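PDB 4EZA: Ras GTPase-activating-like protein IQGAP2 from Homo sapiens, which probably binds phosphoinositides through the domain described here, an atypical phosphoinositide-binding module with a pseudo-C2 fold. Local coordinates for residues K32-D37 with I108-K113; A92-F97 with V102-L107. All coordinates share one frame; numbering follows the deposited sequence.

Contact 1. Residues K32-D37 with I108-K113; sequences KGVLLD and IYLLNK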
loop_
_atom_site.group_PDB
_atom_site.type_symbol
_atom_site.label_atom_id
_atom_site.label_comp_id
_atom_site.label_asym_id
_atom_site.label_seq_id
_atom_site.Cartn_x
_atom_site.Cartn_y
_atom_site.Cartn_z
ATOM N N LYS A 32 8.924 -6.601 4.645
ATOM C CA LYS A 32 8.702 -7.371 3.413
ATOM C C LYS A 32 9.265 -6.703 2.176
ATOM O O LYS A 32 9.422 -7.335 1.138
ATOM C CB LYS A 32 7.198 -7.520 3.169
ATOM C CG LYS A 32 6.472 -8.511 4.042
ATOM C CD LYS A 32 5.023 -8.539 3.599
ATOM C CE LYS A 32 4.253 -9.608 4.354
ATOM N NZ LYS A 32 2.890 -9.835 3.784
ATOM N N GLY A 33 9.497 -5.404 2.262
ATOM C CA GLY A 33 9.982 -4.635 1.111
ATOM C C GLY A 33 8.904 -3.963 0.291
ATOM O O GLY A 33 9.198 -3.264 -0.674
ATOM N N VAL A 34 7.651 -4.184 0.654
ATOM C CA VAL A 34 6.543 -3.523 -0.015
ATOM C C VAL A 34 6.575 -2.021 0.253
ATOM O O VAL A 34 6.307 -1.212 -0.645
ATOM C CB VAL A 34 5.165 -4.082 0.461
ATOM C CG1 VAL A 34 3.992 -3.275 -0.147
ATOM C CG2 VAL A 34 5.029 -5.521 0.113
ATOM N N LEU A 35 6.896 -1.660 1.490
ATOM C CA LEU A 35 6.917 -0.263 1.876
ATOM C C LEU A 35 8.364 0.183 1.984
ATOM O O LEU A 35 9.190 -0.475 2.661
ATOM C CB LEU A 35 6.183 -0.078 3.201
ATOM C CG LEU A 35 6.022 1.344 3.712
ATOM C CD1 LEU A 35 4.630 1.498 4.344
ATOM C CD2 LEU A 35 7.071 1.636 4.690
ATOM N N LEU A 36 8.672 1.317 1.366
ATOM C CA LEU A 36 10.003 1.918 1.474
ATOM C C LEU A 36 10.114 2.902 2.647
ATOM O O LEU A 36 11.060 2.827 3.441
ATOM C CB LEU A 36 10.418 2.616 0.165
ATOM C CG LEU A 36 10.848 1.708 -0.994
ATOM C CD1 LEU A 36 9.638 0.994 -1.599
ATOM C CD2 LEU A 36 11.593 2.492 -2.041
ATOM N N ASP A 37 9.166 3.831 2.745
ATOM C CA ASP A 37 9.233 4.841 3.800
ATOM C C ASP A 37 7.917 5.576 3.926
ATOM O O ASP A 37 7.085 5.550 3.018
ATOM C CB ASP A 37 10.358 5.838 3.501
ATOM C CG ASP A 37 10.875 6.560 4.749
ATOM O OD1 ASP A 37 10.493 6.241 5.900
ATOM O OD2 ASP A 37 11.700 7.483 4.571
ATOM N N ILE A 108 1.850 -5.350 -6.224
ATOM C CA ILE A 108 1.017 -6.193 -7.087
ATOM C C ILE A 108 0.837 -7.566 -6.433
ATOM O O ILE A 108 -0.296 -8.079 -6.333
ATOM C CB ILE A 108 1.618 -6.299 -8.490
ATOM C CG1 ILE A 108 1.526 -4.956 -9.215
ATOM C CG2 ILE A 108 0.869 -7.372 -9.307
ATOM C CD1 ILE A 108 2.396 -4.870 -10.441
ATOM N N TYR A 109 1.937 -8.136 -5.945
ATOM C CA TYR A 109 1.885 -9.453 -5.293
ATOM C C TYR A 109 1.037 -9.406 -4.019
ATOM O O TYR A 109 0.237 -10.314 -3.769
ATOM C CB TYR A 109 3.309 -9.952 -4.992
ATOM C CG TYR A 109 3.399 -11.235 -4.159
ATOM C CD1 TYR A 109 3.372 -12.481 -4.779
ATOM C CD2 TYR A 109 3.507 -11.199 -2.758
ATOM C CE1 TYR A 109 3.448 -13.668 -4.041
ATOM C CE2 TYR A 109 3.576 -12.381 -2.016
ATOM C CZ TYR A 109 3.550 -13.606 -2.664
ATOM O OH TYR A 109 3.621 -14.788 -1.947
ATOM N N LEU A 110 1.236 -8.375 -3.203
ATOM C CA LEU A 110 0.459 -8.212 -1.978
ATOM C C LEU A 110 -1.047 -8.191 -2.276
ATOM O O LEU A 110 -1.843 -8.830 -1.568
ATOM C CB LEU A 110 0.874 -6.939 -1.253
ATOM C CG LEU A 110 0.308 -6.760 0.150
ATOM C CD1 LEU A 110 1.084 -7.612 1.098
ATOM C CD2 LEU A 110 0.376 -5.317 0.565
ATOM N N LEU A 111 -1.436 -7.456 -3.316
ATOM C CA LEU A 111 -2.858 -7.291 -3.653
ATOM C C LEU A 111 -3.439 -8.588 -4.188
ATOM O O LEU A 111 -4.636 -8.843 -4.006
ATOM C CB LEU A 111 -3.048 -6.164 -4.669
ATOM C CG LEU A 111 -2.724 -4.761 -4.154
ATOM C CD1 LEU A 111 -2.807 -3.773 -5.267
ATOM C CD2 LEU A 111 -3.643 -4.357 -3.003
ATOM N N ASN A 112 -2.595 -9.419 -4.803
ATOM C CA ASN A 112 -3.049 -10.576 -5.595
ATOM C C ASN A 112 -2.736 -12.003 -5.108
ATOM O O ASN A 112 -3.293 -12.967 -5.644
ATOM C CB ASN A 112 -2.534 -10.426 -7.020
ATOM C CG ASN A 112 -3.193 -9.282 -7.741
ATOM O OD1 ASN A 112 -4.302 -9.415 -8.238
ATOM N ND2 ASN A 112 -2.543 -8.137 -7.755
ATOM N N LYS A 113 -1.845 -12.138 -4.126
ATOM C CA LYS A 113 -1.398 -13.452 -3.650
ATOM C C LYS A 113 -2.554 -14.326 -3.131
ATOM O O LYS A 113 -3.582 -13.803 -2.677
ATOM C CB LYS A 113 -0.303 -13.298 -2.581
ATOM C CG LYS A 113 -0.745 -12.564 -1.313
ATOM C CD LYS A 113 0.324 -12.627 -0.233
ATOM C CE LYS A 113 -0.179 -12.023 1.069
ATOM N NZ LYS A 113 0.852 -12.117 2.142
#

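Contact 2. Residues A92-F97 with V102-L107; sequences AVMKMF and VNVNLL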
loop_
_atom_site.group_PDB
_atom_site.type_symbol
_atom_site.label_atom_id
_atom_site.label_comp_id
_atom_site.label_asym_id
_atom_site.label_seq_id
_atom_site.Cartn_x
_atom_site.Cartn_y
_atom_site.Cartn_z
ATOM N N ALA A 92 9.555 1.315 -10.731
ATOM C CA ALA A 92 9.758 0.398 -9.601
ATOM C C ALA A 92 8.991 0.781 -8.332
ATOM O O ALA A 92 8.676 -0.082 -7.512
ATOM C CB ALA A 92 11.233 0.282 -9.295
ATOM N N VAL A 93 8.773 2.075 -8.147
ATOM C CA VAL A 93 8.191 2.603 -6.910
ATOM C C VAL A 93 7.156 3.679 -7.185
ATOM O O VAL A 93 7.163 4.317 -8.244
ATOM C CB VAL A 93 9.292 3.162 -5.950
ATOM C CG1 VAL A 93 10.303 2.088 -5.564
ATOM C CG2 VAL A 93 10.003 4.342 -6.580
ATOM N N MET A 94 6.297 3.913 -6.192
ATOM C CA MET A 94 5.235 4.884 -6.329
ATOM C C MET A 94 4.809 5.402 -4.975
ATOM O O MET A 94 4.921 4.694 -3.970
ATOM C CB MET A 94 4.051 4.258 -7.059
ATOM C CG MET A 94 3.427 3.106 -6.349
ATOM S SD MET A 94 2.084 2.378 -7.286
ATOM C CE MET A 94 1.109 3.750 -7.542
ATOM N N LYS A 95 4.339 6.643 -4.941
ATOM C CA LYS A 95 3.777 7.232 -3.724
ATOM C C LYS A 95 2.295 6.884 -3.671
ATOM O O LYS A 95 1.470 7.596 -4.250
ATOM C CB LYS A 95 3.981 8.751 -3.715
ATOM C CG LYS A 95 5.434 9.183 -3.592
ATOM C CD LYS A 95 6.067 8.784 -2.264
ATOM C CE LYS A 95 5.749 9.745 -1.130
ATOM N NZ LYS A 95 6.605 10.973 -1.067
ATOM N N MET A 96 1.980 5.754 -3.030
ATOM C CA MET A 96 0.622 5.221 -2.941
ATOM C C MET A 96 -0.277 6.179 -2.156
ATOM O O MET A 96 -1.473 6.334 -2.475
ATOM C CB MET A 96 0.665 3.834 -2.287
ATOM C CG MET A 96 -0.676 3.169 -1.993
ATOM S SD MET A 96 -0.464 1.523 -1.307
ATOM C CE MET A 96 0.048 1.880 0.360
ATOM N N PHE A 97 0.315 6.830 -1.163
ATOM C CA PHE A 97 -0.273 7.987 -0.502
ATOM C C PHE A 97 0.762 9.094 -0.529
ATOM O O PHE A 97 1.917 8.849 -0.858
ATOM C CB PHE A 97 -0.686 7.666 0.934
ATOM C CG PHE A 97 -1.756 6.616 1.029
ATOM C CD1 PHE A 97 -3.084 6.931 0.725
ATOM C CD2 PHE A 97 -1.453 5.318 1.407
ATOM C CE1 PHE A 97 -4.081 5.965 0.826
ATOM C CE2 PHE A 97 -2.459 4.334 1.486
ATOM C CZ PHE A 97 -3.772 4.675 1.200
ATOM N N VAL A 102 5.959 3.021 -1.903
ATOM C CA VAL A 102 5.836 1.563 -2.020
ATOM C C VAL A 102 6.498 1.018 -3.270
ATOM O O VAL A 102 6.709 1.735 -4.259
ATOM C CB VAL A 102 4.363 1.045 -1.960
ATOM C CG1 VAL A 102 3.689 1.457 -0.646
ATOM C CG2 VAL A 102 3.562 1.508 -3.169
ATOM N N ASN A 103 6.840 -0.264 -3.225
ATOM C CA ASN A 103 7.405 -0.976 -4.378
ATOM C C ASN A 103 6.267 -1.572 -5.224
ATOM O O ASN A 103 5.446 -2.335 -4.706
ATOM C CB ASN A 103 8.385 -2.044 -3.873
ATOM C CG ASN A 103 8.986 -2.854 -5.008
ATOM O OD1 ASN A 103 8.330 -3.730 -5.581
ATOM N ND2 ASN A 103 10.222 -2.521 -5.394
ATOM N N VAL A 104 6.231 -1.223 -6.513
ATOM C CA VAL A 104 5.153 -1.640 -7.427
ATOM C C VAL A 104 5.033 -3.157 -7.542
ATOM O O VAL A 104 3.943 -3.721 -7.333
ATOM C CB VAL A 104 5.313 -0.972 -8.826
ATOM C CG1 VAL A 104 4.313 -1.558 -9.830
ATOM C CG2 VAL A 104 5.132 0.533 -8.719
ATOM N N ASN A 105 6.145 -3.828 -7.836
ATOM C CA ASN A 105 6.101 -5.276 -8.016
ATOM C C ASN A 105 5.584 -5.984 -6.788
ATOM O O ASN A 105 4.740 -6.876 -6.894
ATOM C CB ASN A 105 7.456 -5.842 -8.448
ATOM C CG ASN A 105 7.741 -5.593 -9.930
ATOM O OD1 ASN A 105 6.903 -5.046 -10.671
ATOM N ND2 ASN A 105 8.921 -6.006 -10.371
ATOM N N LEU A 106 6.086 -5.590 -5.621
ATOM C CA LEU A 106 5.677 -6.257 -4.394
ATOM C C LEU A 106 4.266 -5.867 -3.970
ATOM O O LEU A 106 3.572 -6.681 -3.355
ATOM C CB LEU A 106 6.691 -6.018 -3.275
ATOM C CG LEU A 106 8.066 -6.599 -3.608
ATOM C CD1 LEU A 106 8.999 -6.237 -2.469
ATOM C CD2 LEU A 106 8.032 -8.120 -3.777
ATOM N N LEU A 107 3.839 -4.654 -4.331
ATOM C CA LEU A 107 2.452 -4.250 -4.113
ATOM C C LEU A 107 1.505 -5.106 -4.956
ATOM O O LEU A 107 0.486 -5.557 -4.457
ATOM C CB LEU A 107 2.271 -2.770 -4.403
ATOM C CG LEU A 107 0.845 -2.265 -4.192
ATOM C CD1 LEU A 107 0.428 -2.358 -2.738
ATOM C CD2 LEU A 107 0.798 -0.852 -4.747
#

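Contact 1. Residues K32-D37 with I108-K113
V34 and L110 make the apolar part of this contact. CG1 of V34 meets CD2 of L110 at 4.2 Å, and both side chains are buried; through this pair the end of helix 104-112 is set against the turn that follows helix 26-32. L110 sends its CG anti to the backbone N (chi1 -170°), and its two methyls divide the work: CD2 goes to V34, whereas CD1 lies 3.9 Å from NZ of K32, whose side chain crosses that of L110 at about a right angle. L29 of helix 26-32 and Y24 of strand 22-25 add further packing on L110. At the turn G33, with positive phi, closes helix 26-32 in a Schellman motif.

The side toward solvent is looser. K32, extended beyond CG, and K113, likewise extended, reach toward each other tip to tip, with NZ of K32 3.5 Å from NZ of K113. Both amines are donors and do not bond to each other. K113 lays its CB over one face of the Y109 ring, 3.8 Å above the plane and offset toward the rim, and both lysines also touch Y24.

With just 146 Å² buried, the grip between the segments is apolar and modest. Two amines of like charge this close probably raise the local positive potential, which would favour a nearby anion or some loss of a proton from one of them.

Contact 2. Residues A92-F97 with V102-L107
M94 fills the hollow between V102 and V104. Its CG sits 3.6 Å from CG2 of V102 and 3.9 Å from CG2 of V104; the first torsion (chi1 62°) puts CG between the backbone N and the carbonyl carbon. Chi2, extended at -178°, carries SD on to V104 CG2 at 3.8 Å, with a methyl of L107 beyond; the bend at chi3 turns only CE. The M96 side chain crosses that of V102 at about a right angle and spans both its branches, CE lying 3.8 Å from V102 CG1 and CB 3.8 Å from V102 CG2, while M96 SD approaches CD1 of L107 at 4.2 Å.

The backbone under these side chains is a beta hairpin of strands 93-97 and 100-103. M94 and V102 form an antiparallel hydrogen-bonded pair, each backbone N giving a 2.9 Å bond to the other's O. V93 and N103 are the adjoining non-hydrogen-bonded pair. N103 is also the N-cap of helix 104-112, its OD1 accepting from L106 N in the carbonyl plane. One residue further on, V104 N donates to A92 O from above the carbonyl plane, 39° out of it. L83 and M86 of helix 80-88 also touch M94, and V76 of strand 71-79 touches M96.

Contacts 1 and 2 lie with their centres about 7 Å apart and share helix 104-112: contact 2 takes its first turn, contact 1 its last. They are also joined through the three-stranded sheet, where strand 100-103 runs between 35-38 and 93-97. V34 O and N103 N, 2.8 Å apart, probably form a hydrogen bond, so the cap residue of contact 2 is tied to the valine that packs on L110 in contact 1. Nearby, G33 O is 3.5 Å from L106 CD1, bringing the Schellman turn against the helix start. Neither includes a bound ligand, and both are structural packing: contact 1 sets the helix against the turn leading into strand 35-38, contact 2 against strand 93-97.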